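Local coordinates for glycine betaine, L-proline ABC transporter, glycine/betaine/L-proline-binding protein (ProX) (Borrelia burgdorferi, PDB 3TMG), which binds glycine betaine (trimethyl glycine) and probably delivers it, as the substrate-binding component, to an ABC transporter in the cell membrane, at residues A134-Q137 and I138-Q142; S50-T53 and S54-Y57; N219-F222 and D223-Y226. All coordinates share one frame; numbering follows the deposited sequence.

Contact 1 of 3, residues A134-Q137 and I138-Q142. With BET (trimethyl glycine), chain E.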
loop_
_atom_site.group_PDB
_atom_site.type_symbol
_atom_site.label_atom_id
_atom_site.label_comp_id
_atom_site.label_asym_id
_atom_site.label_seq_id
_atom_site.Cartn_x
_atom_site.Cartn_y
_atom_site.Cartn_z
ATOM N N ALA A 134 -7.824 2.057 7.224
ATOM C CA ALA A 134 -7.149 1.643 6.009
ATOM C C ALA A 134 -8.202 1.057 5.073
ATOM O O ALA A 134 -9.114 0.383 5.520
ATOM C CB ALA A 134 -6.060 0.572 6.309
ATOM N N GLY A 135 -8.059 1.276 3.773
ATOM C CA GLY A 135 -9.032 0.725 2.837
ATOM C C GLY A 135 -9.202 -0.777 3.036
ATOM O O GLY A 135 -10.326 -1.286 3.145
ATOM N N THR A 136 -8.083 -1.485 3.116
ATOM C CA THR A 136 -8.155 -2.928 3.290
ATOM C C THR A 136 -8.917 -3.314 4.585
ATOM O O THR A 136 -9.671 -4.287 4.619
ATOM C CB THR A 136 -6.761 -3.569 3.257
ATOM O OG1 THR A 136 -6.255 -3.480 1.912
ATOM C CG2 THR A 136 -6.864 -5.068 3.613
ATOM N N GLN A 137 -8.706 -2.547 5.647
ATOM C CA GLN A 137 -9.438 -2.803 6.897
ATOM C C GLN A 137 -10.951 -2.573 6.776
ATOM O O GLN A 137 -11.776 -3.347 7.309
ATOM C CB GLN A 137 -8.880 -1.909 8.006
ATOM C CG GLN A 137 -9.394 -2.218 9.432
ATOM C CD GLN A 137 -8.667 -3.375 10.101
ATOM O OE1 GLN A 137 -7.865 -4.074 9.475
ATOM N NE2 GLN A 137 -9.014 -3.635 11.365
ATOM N N ILE A 138 -11.316 -1.479 6.119
ATOM C CA ILE A 138 -12.717 -1.200 5.803
ATOM C C ILE A 138 -13.368 -2.357 5.014
ATOM O O ILE A 138 -14.455 -2.885 5.391
ATOM C CB ILE A 138 -12.853 0.127 5.027
ATOM C CG1 ILE A 138 -12.377 1.317 5.915
ATOM C CG2 ILE A 138 -14.310 0.305 4.543
ATOM C CD1 ILE A 138 -12.531 2.699 5.274
ATOM N N VAL A 139 -12.710 -2.779 3.937
ATOM C CA VAL A 139 -13.329 -3.799 3.051
ATOM C C VAL A 139 -13.363 -5.164 3.757
ATOM O O VAL A 139 -14.288 -5.930 3.611
ATOM C CB VAL A 139 -12.603 -3.911 1.692
ATOM C CG1 VAL A 139 -13.303 -4.958 0.843
ATOM C CG2 VAL A 139 -12.702 -2.539 0.962
ATOM N N THR A 140 -12.345 -5.433 4.556
ATOM C CA THR A 140 -12.354 -6.656 5.383
ATOM C C THR A 140 -13.595 -6.709 6.313
ATOM O O THR A 140 -14.260 -7.738 6.433
ATOM C CB THR A 140 -11.091 -6.723 6.236
ATOM O OG1 THR A 140 -9.952 -6.911 5.378
ATOM C CG2 THR A 140 -11.188 -7.902 7.196
ATOM N N GLU A 141 -13.883 -5.608 6.985
ATOM C CA GLU A 141 -15.079 -5.549 7.832
ATOM C C GLU A 141 -16.344 -5.748 6.989
ATOM O O GLU A 141 -17.298 -6.427 7.416
ATOM C CB GLU A 141 -15.132 -4.216 8.577
ATOM C CG GLU A 141 -16.305 -4.108 9.526
ATOM C CD GLU A 141 -16.496 -2.688 10.007
ATOM O OE1 GLU A 141 -15.844 -1.775 9.461
ATOM O OE2 GLU A 141 -17.289 -2.489 10.952
ATOM N N GLN A 142 -16.367 -5.174 5.780
ATOM C CA GLN A 142 -17.531 -5.365 4.905
ATOM C C GLN A 142 -17.667 -6.849 4.478
ATOM O O GLN A 142 -18.788 -7.385 4.432
ATOM C CB GLN A 142 -17.447 -4.420 3.689
ATOM C CG GLN A 142 -17.575 -2.942 4.104
ATOM C CD GLN A 142 -17.281 -1.940 2.988
ATOM O OE1 GLN A 142 -16.564 -2.227 2.042
ATOM N NE2 GLN A 142 -17.836 -0.743 3.118
HETATM N N BET E . -2.663 -1.622 1.842
HETATM C CA BET E . -3.256 -0.422 1.228
HETATM C C BET E . -4.782 -0.533 1.358
HETATM O O BET E . -5.434 -0.323 2.416
HETATM O OXT BET E . -5.349 -0.891 0.346
HETATM C C1 BET E . -1.206 -1.672 1.635
HETATM C C2 BET E . -3.226 -2.830 1.251
HETATM C C3 BET E . -2.957 -1.627 3.289
HETATM O O HOH W 1 -12.845 -1.590 9.544
#

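Contact 2 of 3, residues S50-T53 and S54-Y57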
loop_
_atom_site.group_PDB
_atom_site.type_symbol
_atom_site.label_atom_id
_atom_site.label_comp_id
_atom_site.label_asym_id
_atom_site.label_seq_id
_atom_site.Cartn_x
_atom_site.Cartn_y
_atom_site.Cartn_z
ATOM N N SER A 50 3.472 11.517 6.584
ATOM C CA SER A 50 2.892 10.239 6.983
ATOM C C SER A 50 1.622 10.554 7.763
ATOM O O SER A 50 1.686 11.176 8.796
ATOM C CB SER A 50 3.890 9.453 7.837
ATOM O OG SER A 50 3.333 8.210 8.249
ATOM N N VAL A 51 0.467 10.171 7.219
ATOM C CA VAL A 51 -0.818 10.516 7.779
ATOM C C VAL A 51 -1.751 9.290 7.761
ATOM O O VAL A 51 -1.328 8.162 7.394
ATOM C CB VAL A 51 -1.437 11.737 7.039
ATOM C CG1 VAL A 51 -0.581 12.978 7.231
ATOM C CG2 VAL A 51 -1.618 11.441 5.548
ATOM N N THR A 52 -2.987 9.466 8.202
ATOM C CA THR A 52 -3.990 8.367 8.007
ATOM C C THR A 52 -4.491 8.372 6.541
ATOM O O THR A 52 -4.356 9.355 5.825
ATOM C CB THR A 52 -5.198 8.484 8.972
ATOM O OG1 THR A 52 -5.970 9.628 8.588
ATOM C CG2 THR A 52 -4.714 8.657 10.461
ATOM N N THR A 53 -5.074 7.259 6.099
ATOM C CA THR A 53 -5.701 7.206 4.777
ATOM C C THR A 53 -6.713 8.347 4.542
ATOM O O THR A 53 -6.694 8.982 3.467
ATOM C CB THR A 53 -6.364 5.832 4.538
ATOM O OG1 THR A 53 -5.430 4.803 4.851
ATOM C CG2 THR A 53 -6.722 5.652 3.036
ATOM N N SER A 54 -7.628 8.564 5.499
ATOM C CA SER A 54 -8.622 9.628 5.413
ATOM C C SER A 54 -7.945 10.983 5.223
ATOM O O SER A 54 -8.360 11.767 4.379
ATOM C CB SER A 54 -9.519 9.663 6.667
ATOM O OG SER A 54 -10.455 10.757 6.609
ATOM N N ILE A 55 -6.910 11.264 6.016
ATOM C CA ILE A 55 -6.252 12.585 5.943
ATOM C C ILE A 55 -5.483 12.766 4.634
ATOM O O ILE A 55 -5.499 13.856 4.033
ATOM C CB ILE A 55 -5.342 12.811 7.176
ATOM C CG1 ILE A 55 -6.233 13.122 8.381
ATOM C CG2 ILE A 55 -4.325 13.916 6.923
ATOM C CD1 ILE A 55 -7.193 14.298 8.182
ATOM N N MET A 56 -4.835 11.689 4.179
ATOM C CA MET A 56 -4.165 11.718 2.890
ATOM C C MET A 56 -5.115 12.133 1.768
ATOM O O MET A 56 -4.791 13.033 0.999
ATOM C CB MET A 56 -3.555 10.350 2.548
ATOM C CG MET A 56 -2.806 10.348 1.204
ATOM S SD MET A 56 -2.151 8.677 0.877
ATOM C CE MET A 56 -3.686 7.761 0.546
ATOM N N TYR A 57 -6.279 11.481 1.669
ATOM C CA TYR A 57 -7.287 11.839 0.677
ATOM C C TYR A 57 -7.866 13.263 0.882
ATOM O O TYR A 57 -8.004 14.046 -0.076
ATOM C CB TYR A 57 -8.425 10.796 0.649
ATOM C CG TYR A 57 -8.107 9.608 -0.189
ATOM C CD1 TYR A 57 -8.272 9.651 -1.581
ATOM C CD2 TYR A 57 -7.630 8.426 0.382
ATOM C CE1 TYR A 57 -7.987 8.551 -2.364
ATOM C CE2 TYR A 57 -7.329 7.322 -0.404
ATOM C CZ TYR A 57 -7.502 7.410 -1.784
ATOM O OH TYR A 57 -7.215 6.326 -2.572
#

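Contact 3 of 3, residues N219-F222 and D223-Y226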
loop_
_atom_site.group_PDB
_atom_site.type_symbol
_atom_site.label_atom_id
_atom_site.label_comp_id
_atom_site.label_asym_id
_atom_site.label_seq_id
_atom_site.Cartn_x
_atom_site.Cartn_y
_atom_site.Cartn_z
ATOM N N ASN A 219 -0.801 22.723 -14.061
ATOM C CA ASN A 219 -0.561 24.165 -14.317
ATOM C C ASN A 219 0.638 24.751 -13.545
ATOM O O ASN A 219 1.471 25.452 -14.130
ATOM C CB ASN A 219 -1.842 24.977 -14.054
ATOM N N ASP A 220 0.750 24.427 -12.258
ATOM C CA ASP A 220 1.679 25.099 -11.345
ATOM C C ASP A 220 3.107 24.649 -11.444
ATOM O O ASP A 220 4.006 25.465 -11.386
ATOM C CB ASP A 220 1.223 24.934 -9.890
ATOM C CG ASP A 220 -0.065 25.668 -9.600
ATOM O OD1 ASP A 220 -0.482 26.467 -10.449
ATOM O OD2 ASP A 220 -0.677 25.447 -8.541
ATOM N N ASP A 221 3.317 23.347 -11.564
ATOM C CA ASP A 221 4.646 22.788 -11.555
ATOM C C ASP A 221 4.638 21.578 -12.473
ATOM O O ASP A 221 4.406 20.444 -12.047
ATOM C CB ASP A 221 5.072 22.424 -10.127
ATOM C CG ASP A 221 6.505 21.942 -10.041
ATOM O OD1 ASP A 221 7.156 21.696 -11.093
ATOM O OD2 ASP A 221 6.983 21.796 -8.893
ATOM N N PHE A 222 4.866 21.837 -13.749
ATOM C CA PHE A 222 4.800 20.779 -14.715
ATOM C C PHE A 222 5.859 19.706 -14.528
ATOM O O PHE A 222 5.601 18.534 -14.830
ATOM C CB PHE A 222 4.839 21.319 -16.165
ATOM C CG PHE A 222 4.565 20.247 -17.178
ATOM C CD1 PHE A 222 3.378 19.534 -17.129
ATOM C CD2 PHE A 222 5.520 19.890 -18.122
ATOM C CE1 PHE A 222 3.122 18.495 -18.034
ATOM C CE2 PHE A 222 5.265 18.889 -19.049
ATOM C CZ PHE A 222 4.072 18.188 -19.006
ATOM N N ASP A 223 7.052 20.090 -14.071
ATOM C CA ASP A 223 8.099 19.110 -13.779
ATOM C C ASP A 223 7.675 18.112 -12.693
ATOM O O ASP A 223 7.942 16.886 -12.829
ATOM C CB ASP A 223 9.398 19.810 -13.395
ATOM C CG ASP A 223 10.051 20.523 -14.581
ATOM O OD1 ASP A 223 9.693 20.254 -15.744
ATOM O OD2 ASP A 223 10.921 21.348 -14.327
ATOM N N ALA A 224 7.023 18.612 -11.630
ATOM C CA ALA A 224 6.555 17.728 -10.548
ATOM C C ALA A 224 5.414 16.858 -11.049
ATOM O O ALA A 224 5.391 15.669 -10.772
ATOM C CB ALA A 224 6.123 18.485 -9.286
ATOM N N TYR A 225 4.480 17.456 -11.792
ATOM C CA TYR A 225 3.408 16.699 -12.458
ATOM C C TYR A 225 3.957 15.561 -13.311
ATOM O O TYR A 225 3.473 14.423 -13.224
ATOM C CB TYR A 225 2.561 17.644 -13.310
ATOM C CG TYR A 225 1.420 16.970 -14.029
ATOM C CD1 TYR A 225 1.614 16.371 -15.274
ATOM C CD2 TYR A 225 0.152 16.905 -13.455
ATOM C CE1 TYR A 225 0.563 15.728 -15.942
ATOM C CE2 TYR A 225 -0.907 16.281 -14.115
ATOM C CZ TYR A 225 -0.701 15.698 -15.363
ATOM O OH TYR A 225 -1.738 15.048 -16.038
ATOM N N TYR A 226 4.974 15.862 -14.114
ATOM C CA TYR A 226 5.581 14.883 -15.011
ATOM C C TYR A 226 6.104 13.678 -14.234
ATOM O O TYR A 226 5.856 12.550 -14.634
ATOM C CB TYR A 226 6.704 15.561 -15.822
ATOM C CG TYR A 226 7.397 14.692 -16.848
ATOM C CD1 TYR A 226 8.244 13.648 -16.447
ATOM C CD2 TYR A 226 7.232 14.933 -18.239
ATOM C CE1 TYR A 226 8.887 12.856 -17.379
ATOM C CE2 TYR A 226 7.887 14.161 -19.180
ATOM C CZ TYR A 226 8.721 13.146 -18.745
ATOM O OH TYR A 226 9.341 12.360 -19.693
HETATM O O HOH W 2 7.861 22.888 -13.523
#

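Contact 1 of 3, residues A134-Q137 and I138-Q142
T140 grips the carbonyl oxygen of T136 with two groups at once. Its hydroxyl donates to that oxygen, T140 OG1 to T136 O being 2.7 Å, and its amide does the same, with T140 N 2.9 Å from T136 O. The two donors arrive from opposite faces of the carbonyl plane, the hydroxyl tilted 34° out of it. OG1 can fold back up the helix because it stands beside its own backbone N, chi1 -67°. Around this doubly accepting oxygen run ordinary helical bonds, I138 N to A134 O and V139 N to G135 O; E141 N reaches Q137 O at 3.1 Å. A water also touches that turn, donating to E141 OE1 and weakly to Q137 O. Q137, bent at chi2, sends OE1 to the amide of I130.

At the other end the stretch holds the ligand. T136 N donates to atom O of the bound trimethyl glycine at 3.0 Å, with an angle of 164° at the hydrogen. A134 is the N-cap of helix 135-146, the helix of a beta-alpha-beta unit between strands 126-128 and 154-156, and the carboxylate therefore sits at a helix N-terminus, where the dipole would favour a negative charge. T136 OG1 is hydrogen-bonded to Q100 OE1 and lies 3.2 Å from ligand OXT.

Packing completes the turn. I138 CG1 lies 3.4 Å from A134 O, and its side chain continues onto F79 and Y80. V139 CG2 approaches G135 O at 3.5 Å, and V139 also meets M203.

Contact 2 of 3, residues S50-T53 and S54-Y57
The Y57 ring meets T53 at its edge. T53 CG2 lies in the ring plane, 3.9 Å from Y57 CE2, and the two side chains run side by side, pointing the same way. T53 O is also near that plane, 3.3 Å from Y57 CD2. With CG beside its own backbone N, chi1 -83°, the tyrosine stays close to the preceding turn, while its hydroxyl is hydrogen-bonded to D77 and S71. The T53 oxygen at the ring edge also takes the amide of Y57, N to O 3.1 Å.

Ahead of this turn, T52 O receives M56 N at 2.9 Å, and the T52 hydroxyl accepts from I55 N, OG1 to N 3.2 Å. OG1 reaches that amide from between its own backbone N and carbonyl carbon, chi1 69°. On another side V51 crosses I55 at about a right angle, V51 CB to I55 CG2 3.6 Å, and V51 CG2 rests 3.7 Å from M56 CB.

The side chain of T53, the first residue of helix 53-61, lies about 6 Å from the bound trimethyl glycine. That helix starts shortly after strand 44-50, with a threonine N-cap and a hydrophobic staple, V51 (N') against M56 (N4).

Contact 3 of 3, residues N219-F222 and D223-Y226
D221 follows helix 217-220 and caps the next, and its carboxylate supplies much of the polar contact. D221 OD1 accepts the amide of A224, N to OD1 3.1 Å, which approaches from above the carboxylate plane, 70° out of it. The same oxygen accepts from a water whose oxygen is 2.8 Å from D221 OD1, and that water accepts from D223 N at 3.0 Å. The amide of D223 is thus satisfied through a water bridge to the cap. OD1 also has a weak bond to Y44 OH. With CG anti to the amide nitrogen, chi1 -175°, the carboxylate swings forward over the turn, and OD2 touches A224 CB at 3.4 Å.

The backbone acceptors are used as well: D221 O takes Y225 N at 3.0 Å, and F222 O takes Y226 N at 2.8 Å. D223 OD2 is hydrogen-bonded to Y275 OH, with K274 only a long, weak ion pair. Over the turn the rings of F222 and Y225 are nearly parallel but slid apart, F222 CE1 lying 3.8 Å from Y225 CD1.

The carboxylate thus meets the A224 amide directly and the D223 amide through water, at a helix start where amides lack a preceding turn, and the helix dipole would favour its negative charge.

Overall arrangement
Along the chain contact 2 comes first, then contact 1, then contact 3, each at the first turn of a helix: 53-61, 135-146 and 222-230. Contact 2 follows the parallel pair 16-22/44-50, and contact 1 belongs to the unit with strands 126-128 and 154-156. The two touch, A134 CA 3.8 Å from T53 OG1 and centres 15 Å apart, so two helix starts meet beside the bound trimethyl glycine, consistent with the two lobes of a periplasmic-binding-protein fold closing on the ligand. Contact 3 is remote, its centre 33 Å from that of contact 1 and 22 Å from that of contact 2, on the surface. Strand 44-50 leads into contact 2 and carries Y44 against D223 and A224 of contact 3.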